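Local structure of putative HMP/thiamine permease protein YkoE (Bacillus subtilis, 5EDL) at residues 99-104 with 111-116; 57-62 with 178-183. The protein is the substrate-binding S component of an ECF-type vitamin transporter, which binds thiamine within its membrane helices and could import thiamine and/or hydroxymethylpyrimidine. One frame throughout, in Å; residues are numbered along the deposited sequence.

Contact 1 (99-104 with 111-116); sequences AVFLAT and LPVLML. With MPG ([(Z)-octadec-9-enyl] (2R)-2,3-bis(oxidanyl)propanoate), chain C.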
ATOM      1  N   ALA A  99       4.085   6.168   8.869  1.00 22.19           N
ATOM      2  CA  ALA A  99       3.779   6.929  10.080  1.00 27.84           C
ATOM      3  C   ALA A  99       2.818   6.160  11.009  1.00 23.20           C
ATOM      4  O   ALA A  99       2.909   6.256  12.227  1.00 27.74           O
ATOM      5  CB  ALA A  99       3.193   8.296   9.714  1.00 27.57           C
ATOM      6  N   VAL A 100       1.898   5.410  10.422  1.00 22.51           N
ATOM      7  CA  VAL A 100       0.933   4.634  11.207  1.00 22.78           C
ATOM      8  C   VAL A 100       1.626   3.426  11.873  1.00 22.93           C
ATOM      9  O   VAL A 100       1.305   3.059  13.008  1.00 23.72           O
ATOM     10  CB  VAL A 100      -0.250   4.175  10.321  1.00 26.84           C
ATOM     11  CG1 VAL A 100      -1.038   3.037  10.977  1.00 25.81           C
ATOM     12  CG2 VAL A 100      -1.157   5.360   9.995  1.00 24.86           C
ATOM     13  N   PHE A 101       2.584   2.814  11.176  1.00 24.48           N
ATOM     14  CA  PHE A 101       3.314   1.690  11.779  1.00 22.90           C
ATOM     15  C   PHE A 101       4.291   2.222  12.808  1.00 23.89           C
ATOM     16  O   PHE A 101       4.484   1.605  13.846  1.00 27.14           O
ATOM     17  CB  PHE A 101       4.012   0.840  10.706  1.00 22.35           C
ATOM     18  CG  PHE A 101       3.044   0.132   9.802  1.00 24.76           C
ATOM     19  CD1 PHE A 101       2.273  -0.918  10.286  1.00 25.45           C
ATOM     20  CD2 PHE A 101       2.867   0.534   8.487  1.00 22.41           C
ATOM     21  CE1 PHE A 101       1.361  -1.562   9.474  1.00 27.49           C
ATOM     22  CE2 PHE A 101       1.959  -0.114   7.663  1.00 20.57           C
ATOM     23  CZ  PHE A 101       1.200  -1.155   8.156  1.00 21.08           C
ATOM     24  N   LEU A 102       4.877   3.390  12.540  1.00 23.91           N
ATOM     25  CA  LEU A 102       5.677   4.074  13.549  1.00 26.66           C
ATOM     26  C   LEU A 102       4.842   4.331  14.808  1.00 28.37           C
ATOM     27  O   LEU A 102       5.269   4.029  15.926  1.00 28.39           O
ATOM     28  CB  LEU A 102       6.241   5.393  12.995  1.00 25.22           C
ATOM     29  CG  LEU A 102       6.798   6.438  13.974  1.00 26.69           C
ATOM     30  CD1 LEU A 102       8.009   5.908  14.743  1.00 33.67           C
ATOM     31  CD2 LEU A 102       7.150   7.737  13.250  1.00 34.89           C
ATOM     32  N   ALA A 103       3.643   4.870  14.619  1.00 25.61           N
ATOM     33  CA  ALA A 103       2.792   5.249  15.740  1.00 28.49           C
ATOM     34  C   ALA A 103       2.441   4.038  16.624  1.00 30.20           C
ATOM     35  O   ALA A 103       2.202   4.183  17.822  1.00 28.43           O
ATOM     36  CB  ALA A 103       1.532   5.914  15.235  1.00 26.24           C
ATOM     37  N   THR A 104       2.399   2.855  16.020  1.00 26.44           N
ATOM     38  CA  THR A 104       2.053   1.632  16.746  1.00 27.35           C
ATOM     39  C   THR A 104       3.293   0.748  16.951  1.00 29.41           C
ATOM     40  O   THR A 104       3.177  -0.456  17.193  1.00 25.54           O
ATOM     41  CB  THR A 104       0.951   0.839  16.002  1.00 25.70           C
ATOM     42  OG1 THR A 104       1.365   0.587  14.656  1.00 22.43           O
ATOM     43  CG2 THR A 104      -0.375   1.621  15.988  1.00 26.31           C
ATOM     44  N   LEU A 111      -6.293  -5.643  11.248  1.00 31.28           N
ATOM     45  CA  LEU A 111      -6.906  -5.021  10.077  1.00 30.53           C
ATOM     46  C   LEU A 111      -7.138  -3.510  10.232  1.00 26.92           C
ATOM     47  O   LEU A 111      -6.863  -2.753   9.307  1.00 25.84           O
ATOM     48  CB  LEU A 111      -8.229  -5.703   9.743  1.00 32.92           C
ATOM     49  CG  LEU A 111      -8.953  -5.142   8.512  1.00 27.83           C
ATOM     50  CD1 LEU A 111      -8.069  -5.254   7.278  1.00 26.54           C
ATOM     51  CD2 LEU A 111     -10.293  -5.870   8.294  1.00 34.28           C
ATOM     52  N   PRO A 112      -7.654  -3.076  11.390  1.00 28.04           N
ATOM     53  CA  PRO A 112      -7.854  -1.639  11.619  1.00 33.13           C
ATOM     54  C   PRO A 112      -6.557  -0.835  11.475  1.00 35.80           C
ATOM     55  O   PRO A 112      -6.605   0.288  10.966  1.00 26.16           O
ATOM     56  CB  PRO A 112      -8.372  -1.582  13.059  1.00 29.68           C
ATOM     57  CG  PRO A 112      -8.988  -2.934  13.289  1.00 37.56           C
ATOM     58  CD  PRO A 112      -8.126  -3.887  12.529  1.00 29.71           C
ATOM     59  N   VAL A 113      -5.427  -1.395  11.906  1.00 26.73           N
ATOM     60  CA  VAL A 113      -4.157  -0.705  11.745  1.00 25.98           C
ATOM     61  C   VAL A 113      -3.723  -0.685  10.268  1.00 24.67           C
ATOM     62  O   VAL A 113      -3.223   0.327   9.791  1.00 24.07           O
ATOM     63  CB  VAL A 113      -3.049  -1.323  12.613  1.00 29.65           C
ATOM     64  CG1 VAL A 113      -1.705  -0.647  12.305  1.00 26.03           C
ATOM     65  CG2 VAL A 113      -3.406  -1.187  14.115  1.00 28.16           C
ATOM     66  N   LEU A 114      -3.932  -1.789   9.552  1.00 24.87           N
ATOM     67  CA  LEU A 114      -3.635  -1.828   8.120  1.00 26.93           C
ATOM     68  C   LEU A 114      -4.487  -0.794   7.371  1.00 26.93           C
ATOM     69  O   LEU A 114      -3.999  -0.091   6.479  1.00 22.49           O
ATOM     70  CB  LEU A 114      -3.877  -3.231   7.550  1.00 23.73           C
ATOM     71  CG  LEU A 114      -3.096  -4.382   8.207  1.00 24.26           C
ATOM     72  CD1 LEU A 114      -3.329  -5.679   7.441  1.00 24.49           C
ATOM     73  CD2 LEU A 114      -1.609  -4.066   8.290  1.00 24.00           C
ATOM     74  N   MET A 115      -5.758  -0.698   7.747  1.00 24.33           N
ATOM     75  CA  MET A 115      -6.661   0.251   7.102  1.00 24.88           C
ATOM     76  C   MET A 115      -6.247   1.694   7.389  1.00 25.20           C
ATOM     77  O   MET A 115      -6.217   2.519   6.472  1.00 26.98           O
ATOM     78  CB  MET A 115      -8.104   0.004   7.531  1.00 27.41           C
ATOM     79  CG  MET A 115      -8.715  -1.261   6.924  1.00 25.23           C
ATOM     80  SD  MET A 115     -10.454  -1.416   7.378  1.00 36.83           S
ATOM     81  CE  MET A 115     -10.964  -2.765   6.321  1.00 51.50           C
ATOM     82  N   LEU A 116      -5.899   1.983   8.646  1.00 26.46           N
ATOM     83  CA  LEU A 116      -5.338   3.278   9.016  1.00 27.33           C
ATOM     84  C   LEU A 116      -4.085   3.622   8.211  1.00 23.01           C
ATOM     85  O   LEU A 116      -3.869   4.764   7.849  1.00 22.80           O
ATOM     86  CB  LEU A 116      -4.985   3.301  10.499  1.00 29.39           C
ATOM     87  CG  LEU A 116      -5.523   4.402  11.398  1.00 39.65           C
ATOM     88  CD1 LEU A 116      -6.907   4.877  10.976  1.00 34.68           C
ATOM     89  CD2 LEU A 116      -5.536   3.890  12.840  1.00 40.87           C
TER
HETATM   90  C2  MPG C 202       5.401  11.395   9.286  1.00 58.09           C
HETATM   91  C3  MPG C 202       5.919  10.357  10.257  1.00 54.89           C
HETATM   92  C4  MPG C 202       6.527   9.203   9.489  1.00 52.01           C
HETATM   93  C5  MPG C 202       7.870   9.626   8.941  1.00 58.90           C
HETATM   94  C6  MPG C 202       8.925   8.630   9.356  1.00 61.29           C
HETATM   95  C7  MPG C 202       8.745   7.365   8.555  1.00 62.48           C
HETATM   96  C8  MPG C 202      10.022   6.556   8.588  1.00 64.33           C
HETATM   97  C9  MPG C 202      10.042   5.724   9.851  1.00 66.86           C
HETATM   98  C10 MPG C 202      10.971   4.765  10.066  1.00 64.09           C
HETATM   99  C11 MPG C 202      12.061   4.450   9.067  1.00 62.89           C
HETATM  100  C12 MPG C 202      13.389   4.492   9.791  1.00 65.16           C
HETATM  101  C13 MPG C 202      13.477   3.360  10.799  1.00 61.23           C
HETATM  102  C14 MPG C 202      13.357   3.868  12.222  1.00 54.64           C
HETATM  103  C15 MPG C 202      14.215   3.031  13.145  1.00 56.53           C
HETATM  104  C16 MPG C 202      13.420   2.647  14.372  1.00 58.25           C
HETATM  105  C17 MPG C 202      14.207   1.666  15.208  1.00 55.98           C
HETATM  106  C18 MPG C 202      13.240   0.820  16.006  1.00 53.64           C
HETATM  107  O1  MPG C 202       3.433  12.591   9.890  1.00 71.20           O
HETATM  108  C1  MPG C 202       4.831  12.565  10.056  1.00 65.66           C
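Val-100 leans its two methyls against the first turns of helix 111-132, and the contact is closest there. Its CG1, anti to the backbone N (chi1 163°), lies 4.0 Å from Val-113 CG1, the two side chains running antiparallel past one another. The same CG1 reaches Leu-116 CB at 4.0 Å, while CG2 sits 3.5 Å from the carbonyl oxygen of Leu-116, so Val-100 bridges positions three residues apart, nearly one turn. On the buried flank, the ring of Phe-101 presents its edge to Leu-114: CZ is 4.0 Å from CD2, a methyl near the ring plane. CE1 of the same ring stands 4.3 Å from Val-113 CG1. Ala-55 and Tyr-56 of helix 49-58 also cover this flank, touching Phe-101 and Leu-114 respectively. The other flank is looser and more open. Thr-104, already past the last helical turn, offers Val-113 CG1 just its OG1 at 4.1 Å, and Leu-116 is exposed. Ala-99 instead meets the bound lipid MPG, its CB 3.5 Å from MPG C3. The axes of the short segments approach to 9.6 Å and run at 140° to each other; with six residues of non-helical loop joining the segments, the pair forms the splayed closed end of an antiparallel transmembrane helical hairpin.

Contact 2 (57-62 with 178-183); sequences MIRKPG and MALGKE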
ATOM      1  N   MET A  57       3.628  -8.394   5.953  1.00 23.53           N
ATOM      2  CA  MET A  57       4.422  -9.608   5.753  1.00 23.44           C
ATOM      3  C   MET A  57       5.677  -9.627   6.610  1.00 26.64           C
ATOM      4  O   MET A  57       5.982 -10.633   7.233  1.00 23.43           O
ATOM      5  CB  MET A  57       4.843  -9.772   4.290  1.00 21.57           C
ATOM      6  CG  MET A  57       3.745 -10.203   3.328  1.00 36.14           C
ATOM      7  SD  MET A  57       4.465 -10.485   1.681  1.00 45.46           S
ATOM      8  CE  MET A  57       6.191 -10.711   2.148  1.00 21.33           C
ATOM      9  N   ILE A  58       6.404  -8.511   6.624  1.00 26.21           N
ATOM     10  CA  ILE A  58       7.758  -8.493   7.164  1.00 25.30           C
ATOM     11  C   ILE A  58       7.792  -7.978   8.600  1.00 24.44           C
ATOM     12  O   ILE A  58       8.543  -8.487   9.429  1.00 25.28           O
ATOM     13  CB  ILE A  58       8.686  -7.642   6.273  1.00 26.85           C
ATOM     14  CG1 ILE A  58       8.812  -8.300   4.896  1.00 22.30           C
ATOM     15  CG2 ILE A  58      10.041  -7.449   6.943  1.00 23.87           C
ATOM     16  CD1 ILE A  58       9.526  -7.451   3.862  1.00 23.82           C
ATOM     17  N   ARG A  59       6.967  -6.970   8.872  1.00 26.25           N
ATOM     18  CA  ARG A  59       6.714  -6.480  10.222  1.00 26.66           C
ATOM     19  C   ARG A  59       7.963  -5.887  10.873  1.00 29.51           C
ATOM     20  O   ARG A  59       8.214  -6.090  12.052  1.00 28.70           O
ATOM     21  CB  ARG A  59       6.122  -7.610  11.086  1.00 28.14           C
ATOM     22  CG  ARG A  59       4.819  -8.155  10.491  1.00 27.72           C
ATOM     23  CD  ARG A  59       4.022  -9.081  11.412  1.00 32.85           C
ATOM     24  NE  ARG A  59       2.750  -9.405  10.771  1.00 28.86           N
ATOM     25  CZ  ARG A  59       1.795 -10.159  11.291  1.00 30.11           C
ATOM     26  NH1 ARG A  59       1.949 -10.714  12.484  1.00 31.87           N
ATOM     27  NH2 ARG A  59       0.682 -10.368  10.603  1.00 29.84           N
ATOM     28  N   LYS A  60       8.734  -5.136  10.091  1.00 26.64           N
ATOM     29  CA  LYS A  60       9.906  -4.450  10.600  1.00 27.40           C
ATOM     30  C   LYS A  60       9.889  -2.996  10.099  1.00 26.10           C
ATOM     31  O   LYS A  60       9.257  -2.695   9.097  1.00 24.81           O
ATOM     32  CB  LYS A  60      11.181  -5.178  10.177  1.00 29.10           C
ATOM     33  CG  LYS A  60      11.252  -6.607  10.719  1.00 31.75           C
ATOM     34  CD  LYS A  60      12.548  -7.305  10.402  1.00 32.09           C
ATOM     35  CE  LYS A  60      12.584  -8.692  11.073  1.00 34.22           C
ATOM     36  NZ  LYS A  60      13.755  -9.492  10.651  1.00 36.10           N
ATOM     37  N   PRO A  61      10.555  -2.098  10.828  1.00 26.76           N
ATOM     38  CA  PRO A  61      10.470  -0.669  10.521  1.00 31.16           C
ATOM     39  C   PRO A  61      11.008  -0.362   9.130  1.00 25.29           C
ATOM     40  O   PRO A  61      12.008  -0.930   8.709  1.00 26.08           O
ATOM     41  CB  PRO A  61      11.337  -0.018  11.607  1.00 28.16           C
ATOM     42  CG  PRO A  61      11.386  -1.045  12.731  1.00 31.59           C
ATOM     43  CD  PRO A  61      11.364  -2.372  12.033  1.00 28.64           C
ATOM     44  N   GLY A  62      10.325   0.525   8.429  1.00 24.10           N
ATOM     45  CA  GLY A  62      10.756   0.941   7.110  1.00 31.36           C
ATOM     46  C   GLY A  62      10.151   0.156   5.964  1.00 24.74           C
ATOM     47  O   GLY A  62      10.320   0.537   4.809  1.00 24.02           O
ATOM     48  N   MET A 178       9.148 -15.418   6.682  1.00 40.24           N
ATOM     49  CA  MET A 178       8.732 -14.087   7.133  1.00 37.40           C
ATOM     50  C   MET A 178       7.876 -14.119   8.402  1.00 36.95           C
ATOM     51  O   MET A 178       7.317 -15.152   8.756  1.00 38.22           O
ATOM     52  CB  MET A 178       7.937 -13.375   6.035  1.00 34.37           C
ATOM     53  CG  MET A 178       8.540 -13.445   4.633  1.00 50.26           C
ATOM     54  SD  MET A 178       9.844 -12.240   4.337  1.00 39.69           S
ATOM     55  CE  MET A 178      11.263 -13.125   4.965  1.00 43.28           C
ATOM     56  N   ALA A 179       7.751 -12.969   9.059  1.00 34.14           N
ATOM     57  CA  ALA A 179       6.890 -12.837  10.225  1.00 36.58           C
ATOM     58  C   ALA A 179       5.460 -13.347   9.965  1.00 35.85           C
ATOM     59  O   ALA A 179       4.899 -14.043  10.801  1.00 37.28           O
ATOM     60  CB  ALA A 179       6.857 -11.387  10.695  1.00 38.39           C
ATOM     61  N   LEU A 180       4.871 -13.005   8.818  1.00 33.86           N
ATOM     62  CA  LEU A 180       3.498 -13.447   8.534  1.00 33.41           C
ATOM     63  C   LEU A 180       3.424 -14.972   8.400  1.00 32.47           C
ATOM     64  O   LEU A 180       2.462 -15.598   8.850  1.00 33.13           O
ATOM     65  CB  LEU A 180       2.945 -12.788   7.268  1.00 31.92           C
ATOM     66  CG  LEU A 180       1.549 -13.249   6.834  1.00 31.58           C
ATOM     67  CD1 LEU A 180       0.495 -12.938   7.902  1.00 33.91           C
ATOM     68  CD2 LEU A 180       1.156 -12.596   5.504  1.00 30.53           C
ATOM     69  N   GLY A 181       4.434 -15.558   7.765  1.00 31.16           N
ATOM     70  CA  GLY A 181       4.537 -17.004   7.677  1.00 30.81           C
ATOM     71  C   GLY A 181       4.692 -17.665   9.039  1.00 33.03           C
ATOM     72  O   GLY A 181       4.096 -18.701   9.303  1.00 33.41           O
ATOM     73  N   LYS A 182       5.498 -17.066   9.906  1.00 34.77           N
ATOM     74  CA  LYS A 182       5.650 -17.548  11.274  1.00 37.55           C
ATOM     75  C   LYS A 182       4.321 -17.493  12.024  1.00 38.81           C
ATOM     76  O   LYS A 182       3.999 -18.400  12.799  1.00 40.35           O
ATOM     77  CB  LYS A 182       6.706 -16.734  12.021  1.00 39.58           C
ATOM     78  CG  LYS A 182       8.126 -16.920  11.498  1.00 46.95           C
ATOM     79  CD  LYS A 182       9.141 -16.275  12.438  1.00 52.54           C
ATOM     80  CE  LYS A 182      10.575 -16.491  11.966  1.00 55.78           C
ATOM     81  NZ  LYS A 182      10.921 -15.629  10.797  1.00 50.25           N
ATOM     82  N   GLU A 183       3.555 -16.424  11.791  1.00 38.42           N
ATOM     83  CA  GLU A 183       2.245 -16.280  12.412  1.00 39.76           C
ATOM     84  C   GLU A 183       1.314 -17.410  11.980  1.00 38.37           C
ATOM     85  O   GLU A 183       0.641 -18.011  12.807  1.00 39.87           O
ATOM     86  CB  GLU A 183       1.610 -14.926  12.077  1.00 39.80           C
ATOM     87  CG  GLU A 183       0.179 -14.794  12.604  1.00 41.31           C
ATOM     88  CD  GLU A 183      -0.522 -13.506  12.167  1.00 49.63           C
ATOM     89  OE1 GLU A 183       0.146 -12.608  11.617  1.00 51.94           O
ATOM     90  OE2 GLU A 183      -1.750 -13.390  12.379  1.00 55.69           O
TER
HETATM   91  O   HOH W   1       9.616 -10.846   9.005  1.00 30.98           O
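Met-178 begins the second segment against the last turn of helix 49-58. Its CB lies 3.6 Å from Met-57 O, and the bend at chi2 (-81°) brings its SD beside Ile-58, 4.1 Å from CG1, the two side chains lying parallel. Glu-6 and Ile-9 of helix 4-35 also touch Met-178. Ala-179, the first residue of helix 179-192, gives its N-H to a water that in turn donates to Ile-58 O; its CB meets the aliphatic part of Arg-59, 3.7 Å from CD. Leu-180 makes the direct backbone bond, N to Met-57 O at 3.1 Å with an N-H...O angle of 155°. Here the C-terminal carbonyls of helix 49-58 face the first N-H groups of helix 179-192, one directly and one through water, a pairing the helix dipoles would favour. The side chain of Leu-180 crosses that of Met-57 obliquely, CD2 at 4.1 Å from CG. One turn on, Glu-183 turns OE1 to the edge of the Arg-59 guanidinium. That single oxygen takes NH1 at 2.8 Å and NH2 at a doubtfully short 2.5 Å, a salt bridge whose two hydrogen bonds are both weak in angle. The carboxylate plane is tilted 51° from the guanidinium, whose NE binds the carbonyl of Tyr-56.

How the contacts relate
Contact 1 is nested within the long chain loop that contact 2 closes; their centres are 14 Å apart and their nearest atoms about 7 Å, without touching. Shared neighbours bridge them. Trp-106, in the hairpin loop of contact 1, touches both Phe-101 and Pro-61, while Tyr-56 serves both contacts. Glu-98, just before segment 99-104, accepts a hydrogen bond from Gly-62 N. Glu-98, Ala-99 and Trp-106 also line a lipid site; the side chain of Ile-58 is about 12 Å from a bound lipid. Neither contact contributes residues to the thiamine pocket, although both helices of contact 1 do so elsewhere: Val-86, Ile-89 and Gln-93 lie before 99-104, Asp-129 after 111-116.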